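Local coordinates for protein beta-glucuronidase (Dictyoglomus thermophilum, PDB 6XXW) that probably hydrolyses beta-D-glucuronides, releasing glucuronic acid, at residues G220-V225 and L267-N272; L317-N322 and S345-F350; G423-F428 and V457-D462; F522-Q527 and P578-H583. One frame throughout, in Å; residues are numbered along the deposited sequence.

Contact 1 of 4, residues G220-V225 and L267-N272; sequences GNNFQV and LLEKDN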
loop_
_atom_site.group_PDB
_atom_site.type_symbol
_atom_site.label_atom_id
_atom_site.label_comp_id
_atom_site.label_asym_id
_atom_site.label_seq_id
_atom_site.Cartn_x
_atom_site.Cartn_y
_atom_site.Cartn_z
ATOM N N GLY A 220 -5.699 -47.095 38.653
ATOM C CA GLY A 220 -5.256 -48.418 38.277
ATOM C C GLY A 220 -3.782 -48.633 38.581
ATOM O O GLY A 220 -3.030 -47.699 38.875
ATOM N N ASN A 221 -3.364 -49.896 38.508
ATOM C CA ASN A 221 -1.981 -50.228 38.829
ATOM C C ASN A 221 -1.282 -51.174 37.865
ATOM O O ASN A 221 -0.054 -51.268 37.937
ATOM C CB ASN A 221 -1.914 -50.824 40.241
ATOM C CG ASN A 221 -2.231 -49.802 41.297
ATOM O OD1 ASN A 221 -1.524 -48.802 41.424
ATOM N ND2 ASN A 221 -3.315 -50.016 42.034
ATOM N N ASN A 222 -1.987 -51.875 36.978
ATOM C CA ASN A 222 -1.360 -52.808 36.043
ATOM C C ASN A 222 -1.251 -52.127 34.689
ATOM O O ASN A 222 -2.269 -51.854 34.047
ATOM C CB ASN A 222 -2.153 -54.107 35.903
ATOM C CG ASN A 222 -2.716 -54.593 37.209
ATOM O OD1 ASN A 222 -2.066 -54.516 38.248
ATOM N ND2 ASN A 222 -3.938 -55.108 37.163
ATOM N N PHE A 223 -0.020 -51.894 34.238
ATOM C CA PHE A 223 0.232 -51.175 32.998
ATOM C C PHE A 223 1.258 -51.912 32.158
ATOM O O PHE A 223 2.243 -52.441 32.679
ATOM C CB PHE A 223 0.729 -49.745 33.280
ATOM C CG PHE A 223 -0.288 -48.887 33.939
ATOM C CD1 PHE A 223 -1.189 -48.152 33.181
ATOM C CD2 PHE A 223 -0.345 -48.799 35.321
ATOM C CE1 PHE A 223 -2.134 -47.360 33.800
ATOM C CE2 PHE A 223 -1.290 -48.019 35.940
ATOM C CZ PHE A 223 -2.187 -47.299 35.184
ATOM N N GLN A 224 1.011 -51.947 30.857
ATOM C CA GLN A 224 2.020 -52.291 29.872
ATOM C C GLN A 224 2.318 -51.035 29.069
ATOM O O GLN A 224 1.394 -50.357 28.617
ATOM C CB GLN A 224 1.553 -53.418 28.949
ATOM C CG GLN A 224 2.613 -53.813 27.930
ATOM C CD GLN A 224 2.119 -54.819 26.894
ATOM O OE1 GLN A 224 0.997 -54.722 26.392
ATOM N NE2 GLN A 224 2.972 -55.784 26.560
ATOM N N VAL A 225 3.599 -50.726 28.907
ATOM C CA VAL A 225 4.045 -49.530 28.200
ATOM C C VAL A 225 4.968 -49.974 27.080
ATOM O O VAL A 225 5.879 -50.777 27.304
ATOM C CB VAL A 225 4.760 -48.547 29.144
ATOM C CG1 VAL A 225 5.321 -47.379 28.369
ATOM C CG2 VAL A 225 3.807 -48.075 30.247
ATOM N N LEU A 267 -3.530 -49.519 30.278
ATOM C CA LEU A 267 -4.025 -49.999 31.559
ATOM C C LEU A 267 -4.807 -51.287 31.347
ATOM O O LEU A 267 -5.744 -51.325 30.545
ATOM C CB LEU A 267 -4.919 -48.947 32.208
ATOM C CG LEU A 267 -5.681 -49.406 33.452
ATOM C CD1 LEU A 267 -4.737 -49.549 34.645
ATOM C CD2 LEU A 267 -6.805 -48.429 33.765
ATOM N N LEU A 268 -4.431 -52.346 32.064
ATOM C CA LEU A 268 -5.099 -53.645 31.926
ATOM C C LEU A 268 -5.544 -54.112 33.310
ATOM O O LEU A 268 -4.766 -54.733 34.037
ATOM C CB LEU A 268 -4.182 -54.659 31.254
ATOM C CG LEU A 268 -3.514 -54.170 29.962
ATOM C CD1 LEU A 268 -2.081 -54.682 29.862
ATOM C CD2 LEU A 268 -4.331 -54.546 28.728
ATOM N N GLU A 269 -6.788 -53.810 33.670
ATOM C CA GLU A 269 -7.373 -54.245 34.931
ATOM C C GLU A 269 -8.525 -55.211 34.664
ATOM O O GLU A 269 -8.822 -55.572 33.517
ATOM C CB GLU A 269 -7.839 -53.047 35.763
ATOM C CG GLU A 269 -6.749 -52.011 36.050
ATOM C CD GLU A 269 -6.168 -52.089 37.460
ATOM O OE1 GLU A 269 -4.948 -52.344 37.597
ATOM O OE2 GLU A 269 -6.921 -51.869 38.433
ATOM N N LYS A 270 -9.176 -55.635 35.751
ATOM C CA LYS A 270 -10.274 -56.588 35.641
ATOM C C LYS A 270 -11.451 -55.979 34.886
ATOM O O LYS A 270 -11.900 -56.517 33.868
ATOM C CB LYS A 270 -10.704 -57.052 37.035
ATOM N N ASP A 271 -11.954 -54.842 35.366
ATOM C CA ASP A 271 -13.135 -54.215 34.792
ATOM C C ASP A 271 -12.823 -53.020 33.900
ATOM O O ASP A 271 -13.737 -52.502 33.248
ATOM C CB ASP A 271 -14.091 -53.774 35.908
ATOM N N ASN A 272 -11.571 -52.567 33.846
ATOM C CA ASN A 272 -11.233 -51.368 33.094
ATOM C C ASN A 272 -10.033 -51.613 32.196
ATOM O O ASN A 272 -9.090 -52.323 32.562
ATOM C CB ASN A 272 -10.955 -50.189 34.021
ATOM C CG ASN A 272 -12.183 -49.758 34.780
ATOM O OD1 ASN A 272 -12.923 -48.874 34.342
ATOM N ND2 ASN A 272 -12.429 -50.404 35.916
#
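E269 sets CG beside its own backbone N (chi1 -56°) and bends again at chi2, which swings the carboxylate across to the amides of N221 and N222; L267, with CG opposite its backbone N (chi1 171°), lays CD1 against the F223 ring. The contact lies in the small immunoglobulin-like beta-sandwich domain of family 2 glycoside hydrolases, where strand 223-228 begins beside the end of strand 257-268. F223 and L267 form an antiparallel non-hydrogen-bonded pair, and next to it L268 N donates to N222 O over 3.0 Å in a nearly straight bond. Past the strand ends E269 OE1 takes over, accepting from N221 N and N222 N, each at 3.1 Å. Both donors come from the same face of the carboxylate, N221 N from well above its plane, N222 N nearly along the C-O axis. The N222 side chain crosses E269 at about a right angle and sends ND2 to L268 O (3.3 Å), with that oxygen in its amide plane. An alanine in place of E269 would remove the shared acceptor and probably leave both backbone amides without their mate, free to shift against the strand. N221 OD1 accepts from K241 NZ, while F223 also packs on I216 of strand 209-217. L267 CD1 sits over one face of the F223 ring, offset toward the rim, 3.4 Å from CZ.

Contact 2 of 4, residues L317-N322 and S345-F350; sequences LDQVIN and SEEILF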
loop_
_atom_site.group_PDB
_atom_site.type_symbol
_atom_site.label_atom_id
_atom_site.label_comp_id
_atom_site.label_asym_id
_atom_site.label_seq_id
_atom_site.Cartn_x
_atom_site.Cartn_y
_atom_site.Cartn_z
ATOM N N LEU A 317 -7.573 -20.389 17.769
ATOM C CA LEU A 317 -6.801 -21.460 17.144
ATOM C C LEU A 317 -7.219 -21.674 15.695
ATOM O O LEU A 317 -8.412 -21.757 15.387
ATOM C CB LEU A 317 -6.993 -22.770 17.915
ATOM C CG LEU A 317 -6.306 -23.968 17.258
ATOM C CD1 LEU A 317 -4.860 -24.015 17.684
ATOM C CD2 LEU A 317 -6.996 -25.271 17.617
ATOM N N ASP A 318 -6.232 -21.786 14.802
ATOM C CA ASP A 318 -6.507 -22.107 13.398
ATOM C C ASP A 318 -5.367 -22.970 12.883
ATOM O O ASP A 318 -4.232 -22.506 12.792
ATOM C CB ASP A 318 -6.659 -20.849 12.551
ATOM C CG ASP A 318 -6.797 -21.162 11.066
ATOM O OD1 ASP A 318 -7.367 -22.218 10.722
ATOM O OD2 ASP A 318 -6.338 -20.352 10.239
ATOM N N GLN A 319 -5.660 -24.229 12.564
ATOM C CA GLN A 319 -4.572 -25.121 12.185
ATOM C C GLN A 319 -4.012 -24.771 10.816
ATOM O O GLN A 319 -2.843 -25.054 10.549
ATOM C CB GLN A 319 -5.033 -26.578 12.234
ATOM C CG GLN A 319 -5.197 -27.110 13.680
ATOM C CD GLN A 319 -3.873 -27.397 14.415
ATOM O OE1 GLN A 319 -3.047 -26.509 14.630
ATOM N NE2 GLN A 319 -3.692 -28.652 14.834
ATOM N N VAL A 320 -4.811 -24.148 9.944
ATOM C CA VAL A 320 -4.257 -23.652 8.684
ATOM C C VAL A 320 -3.127 -22.661 8.957
ATOM O O VAL A 320 -2.024 -22.784 8.414
ATOM C CB VAL A 320 -5.364 -23.024 7.826
ATOM C CG1 VAL A 320 -4.764 -22.277 6.649
ATOM C CG2 VAL A 320 -6.337 -24.106 7.341
ATOM N N ILE A 321 -3.383 -21.674 9.821
ATOM C CA ILE A 321 -2.373 -20.665 10.136
ATOM C C ILE A 321 -1.174 -21.305 10.835
ATOM O O ILE A 321 -0.012 -20.948 10.579
ATOM C CB ILE A 321 -3.010 -19.544 10.987
ATOM C CG1 ILE A 321 -3.809 -18.587 10.092
ATOM C CG2 ILE A 321 -1.961 -18.779 11.772
ATOM C CD1 ILE A 321 -2.944 -17.768 9.138
ATOM N N ASN A 322 -1.429 -22.295 11.687
ATOM C CA ASN A 322 -0.341 -22.912 12.437
ATOM C C ASN A 322 0.613 -23.642 11.500
ATOM O O ASN A 322 1.833 -23.477 11.586
ATOM C CB ASN A 322 -0.908 -23.872 13.483
ATOM C CG ASN A 322 -1.544 -23.153 14.649
ATOM O OD1 ASN A 322 -1.361 -21.951 14.826
ATOM N ND2 ASN A 322 -2.285 -23.894 15.464
ATOM N N SER A 345 -1.468 -22.667 22.403
ATOM C CA SER A 345 -2.264 -23.879 22.318
ATOM C C SER A 345 -1.359 -25.104 22.285
ATOM O O SER A 345 -0.251 -25.071 21.734
ATOM C CB SER A 345 -3.134 -23.845 21.066
ATOM O OG SER A 345 -2.313 -23.899 19.916
ATOM N N GLU A 346 -1.852 -26.199 22.881
ATOM C CA GLU A 346 -1.139 -27.473 22.821
ATOM C C GLU A 346 -0.866 -27.880 21.383
ATOM O O GLU A 346 0.190 -28.457 21.080
ATOM C CB GLU A 346 -1.951 -28.557 23.538
ATOM C CG GLU A 346 -2.381 -28.166 24.953
ATOM C CD GLU A 346 -3.856 -27.772 25.081
ATOM O OE1 GLU A 346 -4.283 -26.776 24.436
ATOM O OE2 GLU A 346 -4.577 -28.447 25.863
ATOM N N GLU A 347 -1.815 -27.583 20.486
ATOM C CA GLU A 347 -1.657 -27.876 19.066
ATOM C C GLU A 347 -0.344 -27.326 18.524
ATOM O O GLU A 347 0.362 -28.005 17.772
ATOM C CB GLU A 347 -2.852 -27.295 18.300
ATOM C CG GLU A 347 -4.146 -28.121 18.402
ATOM C CD GLU A 347 -4.980 -27.841 19.660
ATOM O OE1 GLU A 347 -4.567 -27.023 20.517
ATOM O OE2 GLU A 347 -6.066 -28.454 19.788
ATOM N N ILE A 348 0.024 -26.103 18.916
ATOM C CA ILE A 348 1.263 -25.532 18.396
ATOM C C ILE A 348 2.484 -26.299 18.918
ATOM O O ILE A 348 3.473 -26.487 18.194
ATOM C CB ILE A 348 1.328 -24.030 18.722
ATOM C CG1 ILE A 348 0.443 -23.265 17.730
ATOM C CG2 ILE A 348 2.786 -23.515 18.668
ATOM C CD1 ILE A 348 0.296 -21.779 18.081
ATOM N N LEU A 349 2.428 -26.786 20.162
ATOM C CA LEU A 349 3.567 -27.541 20.692
ATOM C C LEU A 349 3.696 -28.918 20.035
ATOM O O LEU A 349 4.820 -29.389 19.801
ATOM C CB LEU A 349 3.456 -27.679 22.216
ATOM C CG LEU A 349 3.551 -26.352 22.970
ATOM C CD1 LEU A 349 3.624 -26.609 24.453
ATOM C CD2 LEU A 349 4.774 -25.564 22.528
ATOM N N PHE A 350 2.570 -29.584 19.734
ATOM C CA PHE A 350 2.652 -30.845 18.995
ATOM C C PHE A 350 3.269 -30.625 17.622
ATOM O O PHE A 350 4.056 -31.454 17.145
ATOM C CB PHE A 350 1.273 -31.488 18.854
ATOM C CG PHE A 350 0.802 -32.189 20.093
ATOM C CD1 PHE A 350 1.351 -33.409 20.471
ATOM C CD2 PHE A 350 -0.183 -31.624 20.891
ATOM C CE1 PHE A 350 0.917 -34.057 21.627
ATOM C CE2 PHE A 350 -0.613 -32.261 22.047
ATOM C CZ PHE A 350 -0.060 -33.479 22.411
HETATM O O HOH W 1 -1.273 -29.837 16.205
#
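L317 meets S345 and E347 with its two methyls: CD1 rests 3.4 Å from S345 OG, and CD2 lies 3.9 Å from E347 CD, L317 and E347 crossing at about a right angle. The leucine reaches this far because CG stands opposite its backbone N (chi1 175°). S345 is the N-cap of its helix; OG, held between the backbone N and the carbonyl carbon (chi1 66°), accepts a weak bond from I348 N. Q319 is folded at chi2 (-74°), so that its amide lies across the CB-CG part of E347, NE2 coming to 3.6 Å from E347 CG, with the amide and carboxylate planes almost perpendicular. This bend leaves both ends of the amide engaged: OE1 accepts from N322 ND2 (2.8 Å), and NE2 donates to a water that in turn donates to E347 O. A valine in place of Q319 would probably break this water link between the helices and leave the N322 amide free to turn. The N322 amide also lies across I348, ND2 3.6 Å from CG1. The E347 carboxylate is held by Y23. These are the first turns of helices 319-332 and 346-355, consecutive helices of the TIM barrel with strand 336-338 between them in sequence; D318, N-cap of the former, also pairs with R313 of a second subunit, while L349 turns inward to strand 358-362.

Contact 3 of 4, residues G423-F428 and V457-D462; sequences GAEEYF and VSKYVD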
loop_
_atom_site.group_PDB
_atom_site.type_symbol
_atom_site.label_atom_id
_atom_site.label_comp_id
_atom_site.label_asym_id
_atom_site.label_seq_id
_atom_site.Cartn_x
_atom_site.Cartn_y
_atom_site.Cartn_z
ATOM N N GLY A 423 10.613 -4.832 45.466
ATOM C CA GLY A 423 9.560 -5.832 45.566
ATOM C C GLY A 423 9.595 -6.903 44.487
ATOM O O GLY A 423 9.055 -7.997 44.695
ATOM N N ALA A 424 10.216 -6.618 43.335
ATOM C CA ALA A 424 10.294 -7.620 42.277
ATOM C C ALA A 424 11.220 -8.764 42.659
ATOM O O ALA A 424 11.051 -9.885 42.168
ATOM C CB ALA A 424 10.781 -6.991 40.968
ATOM N N GLU A 425 12.191 -8.510 43.534
ATOM C CA GLU A 425 13.160 -9.551 43.849
ATOM C C GLU A 425 12.501 -10.697 44.607
ATOM O O GLU A 425 12.633 -11.867 44.220
ATOM C CB GLU A 425 14.336 -8.972 44.640
ATOM C CG GLU A 425 15.383 -10.030 44.984
ATOM C CD GLU A 425 16.747 -9.438 45.286
ATOM O OE1 GLU A 425 16.841 -8.216 45.488
ATOM O OE2 GLU A 425 17.731 -10.199 45.323
ATOM N N GLU A 426 11.767 -10.385 45.675
ATOM C CA GLU A 426 11.126 -11.446 46.449
ATOM C C GLU A 426 10.052 -12.142 45.626
ATOM O O GLU A 426 9.905 -13.373 45.690
ATOM C CB GLU A 426 10.520 -10.873 47.732
ATOM N N TYR A 427 9.284 -11.361 44.857
ATOM C CA TYR A 427 8.269 -11.939 43.979
ATOM C C TYR A 427 8.874 -13.001 43.064
ATOM O O TYR A 427 8.408 -14.149 43.026
ATOM C CB TYR A 427 7.590 -10.826 43.172
ATOM C CG TYR A 427 6.506 -11.303 42.230
ATOM C CD1 TYR A 427 6.821 -11.807 40.977
ATOM C CD2 TYR A 427 5.169 -11.237 42.589
ATOM C CE1 TYR A 427 5.837 -12.229 40.112
ATOM C CE2 TYR A 427 4.181 -11.661 41.734
ATOM C CZ TYR A 427 4.517 -12.164 40.498
ATOM O OH TYR A 427 3.527 -12.592 39.634
ATOM N N PHE A 428 9.934 -12.648 42.337
ATOM C CA PHE A 428 10.420 -13.566 41.312
ATOM C C PHE A 428 11.294 -14.676 41.892
ATOM O O PHE A 428 11.328 -15.779 41.338
ATOM C CB PHE A 428 11.152 -12.780 40.226
ATOM C CG PHE A 428 10.218 -12.204 39.193
ATOM C CD1 PHE A 428 9.495 -13.049 38.359
ATOM C CD2 PHE A 428 10.025 -10.831 39.092
ATOM C CE1 PHE A 428 8.613 -12.531 37.410
ATOM C CE2 PHE A 428 9.141 -10.302 38.154
ATOM C CZ PHE A 428 8.435 -11.163 37.312
ATOM N N VAL A 457 16.645 -9.428 39.410
ATOM C CA VAL A 457 16.025 -10.727 39.180
ATOM C C VAL A 457 16.859 -11.627 38.270
ATOM O O VAL A 457 16.877 -12.847 38.457
ATOM C CB VAL A 457 14.595 -10.557 38.624
ATOM C CG1 VAL A 457 13.994 -11.912 38.229
ATOM C CG2 VAL A 457 13.721 -9.840 39.661
ATOM N N SER A 458 17.547 -11.058 37.267
ATOM C CA SER A 458 18.258 -11.888 36.288
ATOM C C SER A 458 19.365 -12.727 36.918
ATOM O O SER A 458 19.735 -13.765 36.354
ATOM C CB SER A 458 18.845 -11.023 35.166
ATOM O OG SER A 458 17.860 -10.730 34.171
ATOM N N LYS A 459 19.911 -12.302 38.061
ATOM C CA LYS A 459 20.941 -13.106 38.718
ATOM C C LYS A 459 20.430 -14.481 39.150
ATOM O O LYS A 459 21.249 -15.368 39.422
ATOM C CB LYS A 459 21.523 -12.354 39.926
ATOM C CG LYS A 459 20.491 -11.794 40.917
ATOM C CD LYS A 459 21.157 -10.819 41.904
ATOM C CE LYS A 459 20.196 -10.351 43.004
ATOM N NZ LYS A 459 20.767 -9.233 43.842
ATOM N N TYR A 460 19.106 -14.688 39.192
ATOM C CA TYR A 460 18.507 -15.939 39.648
ATOM C C TYR A 460 18.140 -16.915 38.529
ATOM O O TYR A 460 17.699 -18.024 38.837
ATOM C CB TYR A 460 17.251 -15.654 40.483
ATOM C CG TYR A 460 17.511 -14.854 41.754
ATOM C CD1 TYR A 460 18.178 -15.421 42.835
ATOM C CD2 TYR A 460 17.104 -13.524 41.857
ATOM C CE1 TYR A 460 18.413 -14.691 43.998
ATOM C CE2 TYR A 460 17.324 -12.792 43.018
ATOM C CZ TYR A 460 17.990 -13.387 44.087
ATOM O OH TYR A 460 18.217 -12.670 45.244
ATOM N N VAL A 461 18.301 -16.556 37.248
ATOM C CA VAL A 461 17.903 -17.470 36.172
ATOM C C VAL A 461 19.109 -18.165 35.540
ATOM O O VAL A 461 20.259 -17.878 35.893
ATOM C CB VAL A 461 17.070 -16.729 35.103
ATOM C CG1 VAL A 461 15.819 -16.117 35.747
ATOM C CG2 VAL A 461 17.898 -15.659 34.424
ATOM N N ASP A 462 18.854 -19.087 34.598
ATOM C CA ASP A 462 19.917 -19.855 33.951
ATOM C C ASP A 462 20.465 -19.176 32.701
ATOM O O ASP A 462 21.658 -19.310 32.397
ATOM C CB ASP A 462 19.413 -21.242 33.556
ATOM C CG ASP A 462 19.029 -22.086 34.753
ATOM O OD1 ASP A 462 19.853 -22.207 35.682
ATOM O OD2 ASP A 462 17.906 -22.619 34.759
HETATM O O HOH W 2 19.158 -6.994 45.311
#
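The outer layer of the TIM barrel supplies both parts of this contact: the first turns of helix 422-438, and a short 3-10 turn in the loop that joins strands 444-448 and 463-467. E425 and Y460 form its polar side. The glutamate is stretched out, CG opposite the backbone N (chi1 -180°) and the chain extended beyond it, and OE2 accepts a hydrogen bond from Y460 OH through its anti lone pair at a short 2.5 Å. The oxygen arrives at the edge of the tyrosine ring, in the ring plane, although the carboxylate itself is turned 57° from that plane. K459 comes to the same oxygen from another direction: its extended chain crosses E425 at about a right angle and forms a long salt bridge, NZ to OE2 3.5 Å. A water closes the group by donating to OE1 (2.6 Å) and accepting from K459 NZ (3.1 Å). With a lysine beside it and a hydroxyl on it, the carboxylate is likely to stay ionised. Y460 OH is also bound to R429, one turn further along the helix.

On the buried side V457 wedges its two methyls against the helix. CG1 touches F428 CB at 3.6 Å, while CG2 lies 3.7 Å from A424 O and obliquely beside the F428 ring. F428 and V457 both pack on I446 of strand 444-448; helix 422-438 lies against this parallel strand as in a beta/alpha barrel, while after it a loop with a 3-10 turn stands where the canonical fold has a helix.

Contact 4 of 4, residues F522-Q527 and P578-H583; sequences FTEEYQ and PKMVAH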
loop_
_atom_site.group_PDB
_atom_site.type_symbol
_atom_site.label_atom_id
_atom_site.label_comp_id
_atom_site.label_asym_id
_atom_site.label_seq_id
_atom_site.Cartn_x
_atom_site.Cartn_y
_atom_site.Cartn_z
ATOM N N PHE A 522 9.879 3.200 9.932
ATOM C CA PHE A 522 8.636 2.624 9.408
ATOM C C PHE A 522 8.805 2.104 7.978
ATOM O O PHE A 522 7.842 1.579 7.415
ATOM C CB PHE A 522 7.433 3.584 9.483
ATOM C CG PHE A 522 6.961 3.842 10.905
ATOM C CD1 PHE A 522 7.412 4.954 11.608
ATOM C CD2 PHE A 522 6.083 2.959 11.536
ATOM C CE1 PHE A 522 6.994 5.190 12.932
ATOM C CE2 PHE A 522 5.656 3.193 12.867
ATOM C CZ PHE A 522 6.122 4.304 13.552
ATOM N N THR A 523 9.993 2.186 7.392
ATOM C CA THR A 523 10.213 1.609 6.073
ATOM C C THR A 523 10.780 0.196 6.210
ATOM O O THR A 523 11.352 -0.171 7.236
ATOM C CB THR A 523 11.166 2.476 5.249
ATOM O OG1 THR A 523 12.454 2.504 5.876
ATOM C CG2 THR A 523 10.635 3.918 5.172
ATOM N N GLU A 524 10.607 -0.599 5.149
ATOM C CA GLU A 524 11.201 -1.931 5.134
ATOM C C GLU A 524 12.720 -1.862 5.195
ATOM O O GLU A 524 13.358 -2.734 5.802
ATOM C CB GLU A 524 10.744 -2.699 3.883
ATOM C CG GLU A 524 9.228 -2.865 3.783
ATOM C CD GLU A 524 8.808 -3.894 2.723
ATOM O OE1 GLU A 524 9.572 -4.864 2.500
ATOM O OE2 GLU A 524 7.728 -3.726 2.118
ATOM N N GLU A 525 13.317 -0.825 4.586
ATOM C CA GLU A 525 14.768 -0.678 4.614
ATOM C C GLU A 525 15.274 -0.471 6.035
ATOM O O GLU A 525 16.286 -1.060 6.433
ATOM C CB GLU A 525 15.197 0.494 3.727
ATOM C CG GLU A 525 15.231 0.146 2.237
ATOM C CD GLU A 525 13.845 0.134 1.612
ATOM O OE1 GLU A 525 12.882 0.584 2.281
ATOM O OE2 GLU A 525 13.721 -0.328 0.459
ATOM N N TYR A 526 14.599 0.386 6.807
ATOM C CA TYR A 526 15.069 0.665 8.155
ATOM C C TYR A 526 15.010 -0.589 9.007
ATOM O O TYR A 526 15.945 -0.880 9.763
ATOM C CB TYR A 526 14.250 1.791 8.785
ATOM C CG TYR A 526 14.916 2.389 10.013
ATOM C CD1 TYR A 526 14.770 1.788 11.266
ATOM C CD2 TYR A 526 15.709 3.522 9.915
ATOM C CE1 TYR A 526 15.387 2.312 12.392
ATOM C CE2 TYR A 526 16.321 4.066 11.036
ATOM C CZ TYR A 526 16.157 3.451 12.273
ATOM O OH TYR A 526 16.763 3.975 13.389
ATOM N N GLN A 527 13.922 -1.359 8.878
ATOM C CA GLN A 527 13.802 -2.600 9.631
ATOM C C GLN A 527 14.956 -3.549 9.305
ATOM O O GLN A 527 15.584 -4.112 10.212
ATOM C CB GLN A 527 12.442 -3.250 9.354
ATOM C CG GLN A 527 12.281 -4.646 9.979
ATOM C CD GLN A 527 11.000 -5.336 9.522
ATOM O OE1 GLN A 527 10.592 -5.208 8.372
ATOM N NE2 GLN A 527 10.369 -6.074 10.425
ATOM N N PRO A 578 6.262 -12.378 3.273
ATOM C CA PRO A 578 7.511 -11.829 3.821
ATOM C C PRO A 578 7.715 -10.358 3.491
ATOM O O PRO A 578 7.398 -9.893 2.394
ATOM C CB PRO A 578 8.590 -12.687 3.146
ATOM C CG PRO A 578 7.969 -13.065 1.799
ATOM C CD PRO A 578 6.492 -13.261 2.112
ATOM N N LYS A 579 8.289 -9.624 4.449
ATOM C CA LYS A 579 8.838 -8.311 4.154
ATOM C C LYS A 579 10.289 -8.464 3.702
ATOM O O LYS A 579 10.849 -9.559 3.711
ATOM C CB LYS A 579 8.721 -7.382 5.368
ATOM C CG LYS A 579 7.278 -7.141 5.795
ATOM C CD LYS A 579 7.228 -6.227 7.028
ATOM C CE LYS A 579 5.878 -6.342 7.736
ATOM N NZ LYS A 579 5.858 -5.616 9.048
ATOM N N MET A 580 10.912 -7.342 3.315
ATOM C CA MET A 580 12.290 -7.381 2.835
ATOM C C MET A 580 13.217 -8.115 3.805
ATOM O O MET A 580 13.999 -8.983 3.399
ATOM C CB MET A 580 12.792 -5.958 2.586
ATOM C CG MET A 580 14.072 -5.902 1.784
ATOM S SD MET A 580 14.603 -4.188 1.562
ATOM C CE MET A 580 13.041 -3.465 1.117
ATOM N N VAL A 581 13.132 -7.793 5.102
ATOM C CA VAL A 581 14.078 -8.375 6.056
ATOM C C VAL A 581 13.912 -9.886 6.203
ATOM O O VAL A 581 14.864 -10.559 6.611
ATOM C CB VAL A 581 13.957 -7.690 7.434
ATOM C CG1 VAL A 581 12.684 -8.089 8.117
ATOM C CG2 VAL A 581 15.173 -8.028 8.315
ATOM N N ALA A 582 12.738 -10.445 5.876
ATOM C CA ALA A 582 12.595 -11.904 5.868
ATOM C C ALA A 582 13.620 -12.552 4.948
ATOM O O ALA A 582 14.174 -13.611 5.263
ATOM C CB ALA A 582 11.184 -12.305 5.436
ATOM N N HIS A 583 13.888 -11.929 3.797
ATOM C CA HIS A 583 14.873 -12.498 2.886
ATOM C C HIS A 583 16.296 -12.324 3.403
ATOM O O HIS A 583 17.132 -13.212 3.202
ATOM C CB HIS A 583 14.679 -11.882 1.505
ATOM C CG HIS A 583 13.267 -11.981 1.033
ATOM N ND1 HIS A 583 12.742 -13.150 0.527
ATOM C CD2 HIS A 583 12.246 -11.092 1.074
ATOM C CE1 HIS A 583 11.470 -12.959 0.223
ATOM N NE2 HIS A 583 11.141 -11.722 0.553
HETATM O O HOH W 3 12.009 -5.220 6.070
#
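E524 and Q527 reach over from one helix to K579, M580 and V581 at the start of another. Two places are tightly packed. E524, extended beyond CG, brings OE1 to M580 N (2.9 Å), the nitrogen lying nearly in line with the C-O bond of OE1, the N-H itself bent to 152°, and M580 CB lies 3.4 Å from the same oxygen. Q527, with CG opposite its backbone N (chi1 173°), lays its amide across V581, whose CG1 presses on CD at 3.5 Å. V581 CG1 is turned between its backbone N and carbonyl carbon (chi1 72°), which points it at the glutamine. Between these places one buried water bridges the helices, donating to E524 O and to Q527 OE1 (2.7 Å) and accepting from V581 N (3.0 Å). The two helices, 524-538 and 580-591, are the last of the TIM barrel, with strand 544-550 between them in sequence. K579 is more loosely engaged here, CD 3.8 Å from Q527 OE1; its NZ makes a salt bridge with D554, and Q527 NE2 binds G570 O.

The M580 side bears on a subunit interface rather than on open solvent. Bent at chi3, M580 sets CE 3.3 Å from E525 OE2, an oxygen already bonded to H515 of its own chain and to H583 of a third subunit. E524 OE2 accepts from G513 N of its own chain and from H515 of the third subunit.

Contact 1 stands apart in the beta-sandwich domain, its centre about 32 Å from that of contact 2, 44 Å from contact 3 and about 57 Å from contact 4, which lies on the opposite side of the chain's centre. Contacts 2, 3 and 4 belong to the TIM barrel, spaced round it with centres 26 to 36 Å apart; none touches another, and contacts 2 and 4 approach to about 12 Å between nearest atoms. Family 2 active sites lie at the C-terminal ends of the barrel strands; contacts 2 and 4 and segment 423-428 lie at the starts of helices that follow those strands. Contacts 2 and 4 meet neighbouring subunits, whereas contacts 1 and 3 touch none.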